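Local coordinates for DMATS type aromatic prenyltransferase (Streptomyces coelicolor, PDB 6ZS0), which probably transfers a dimethylallyl group to C5 of the indole ring of tryptophan, as an aromatic prenyltransferase of the ABBA-barrel fold, at residues V294-H297 with D301-V304. Residues are numbered along the deposited sequence; the frame is centred on the assembly and turned at random.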
# COMPACT_ATOMS: atom_id res chain seq x y z
N VAL A 294 -7.80 -15.97 7.44
CA VAL A 294 -7.54 -15.88 5.98
C VAL A 294 -6.25 -16.63 5.65
O VAL A 294 -6.22 -17.38 4.64
CB VAL A 294 -7.45 -14.42 5.51
CG1 VAL A 294 -7.04 -14.33 4.05
CG2 VAL A 294 -8.76 -13.68 5.75
N LEU A 295 -5.21 -16.43 6.45
CA LEU A 295 -3.91 -17.09 6.22
C LEU A 295 -4.11 -18.61 6.29
O LEU A 295 -3.65 -19.32 5.33
CB LEU A 295 -2.91 -16.59 7.26
CG LEU A 295 -2.39 -15.17 7.03
CD1 LEU A 295 -1.64 -14.68 8.26
CD2 LEU A 295 -1.49 -15.13 5.80
N HIS A 296 -4.80 -19.08 7.31
CA HIS A 296 -5.05 -20.54 7.52
C HIS A 296 -5.81 -21.11 6.30
O HIS A 296 -5.44 -22.23 5.85
CB HIS A 296 -5.77 -20.77 8.85
CG HIS A 296 -4.90 -20.48 10.04
ND1 HIS A 296 -5.42 -20.33 11.32
CD2 HIS A 296 -3.58 -20.26 10.15
CE1 HIS A 296 -4.46 -20.08 12.16
NE2 HIS A 296 -3.31 -20.03 11.47
N HIS A 297 -6.74 -20.36 5.73
CA HIS A 297 -7.61 -20.79 4.59
C HIS A 297 -6.78 -20.91 3.30
O HIS A 297 -7.22 -21.63 2.39
CB HIS A 297 -8.81 -19.84 4.45
CG HIS A 297 -9.84 -20.00 5.52
ND1 HIS A 297 -11.12 -19.46 5.42
CD2 HIS A 297 -9.80 -20.65 6.70
CE1 HIS A 297 -11.81 -19.77 6.50
NE2 HIS A 297 -11.02 -20.51 7.30
N ASP A 301 0.94 -20.04 7.88
CA ASP A 301 1.06 -19.78 9.34
C ASP A 301 0.92 -18.28 9.60
O ASP A 301 1.43 -17.51 8.79
CB ASP A 301 2.40 -20.25 9.89
CG ASP A 301 2.69 -19.73 11.29
OD1 ASP A 301 3.68 -19.00 11.46
OD2 ASP A 301 1.92 -20.02 12.18
N ALA A 302 0.32 -17.91 10.74
CA ALA A 302 -0.00 -16.52 11.13
C ALA A 302 0.89 -16.00 12.28
O ALA A 302 0.78 -14.83 12.60
CB ALA A 302 -1.45 -16.46 11.52
N SER A 303 1.75 -16.83 12.90
CA SER A 303 2.58 -16.41 14.05
C SER A 303 3.48 -15.21 13.68
O SER A 303 3.70 -14.35 14.53
CB SER A 303 3.38 -17.57 14.62
OG SER A 303 4.37 -17.99 13.71
N VAL A 304 3.97 -15.13 12.44
CA VAL A 304 4.83 -13.98 12.01
C VAL A 304 4.00 -12.70 12.11
O VAL A 304 4.53 -11.70 12.56
CB VAL A 304 5.44 -14.18 10.61
CG1 VAL A 304 5.98 -12.89 10.02
CG2 VAL A 304 6.55 -15.22 10.62
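Ala302 turns its methyl group toward the last turn of helix 284-297, where Leu295 and His296 receive it together. Leu295 makes the tighter approach: its CD1 lies 3.7 Å from Ala302 CB and nearly as close to Ala302 CA, so one branch of the leucine rests along the flank of the alanine. That reach comes from a side chain whose CG stands anti to its own carbonyl carbon (chi1 -75°) and whose CD1 then extends away from the helix. A branched apolar residue suits this buried place, since Leu295 also packs on Met300 and on Phe70 and Val339, from the first and last strands of the ten-stranded antiparallel ABBA barrel. The contact thus seats a short helix-loop-helix connection on the barrel's outside. His296, on the exposed side, brings NE2 to 4.0 Å from Ala302 CB, the methyl meeting the ring obliquely in a loose van der Waals contact. The small alanine allows the chain to pass near both side chains just before the next helix.

Asp301 points its CB away from helix 284-297 and sits just before the turn into helix 303-312. Its OD1 takes the hydroxyl of Ser303 through the syn lone pair (OG to OD1 2.6 Å), while OD2 accepts a weak but nearly straight capping bond from Ser303 N at 3.3 Å. Engaging both carboxylate oxygens with one residue should limit rotation. His296 NE2 stays 5.3 Å from Asp301 OD2, too far for a salt bridge. Apolar contact therefore joins the end of helix 284-297 to the turn before helix 303-312, while Asp301's polar bonds lie within 301-304.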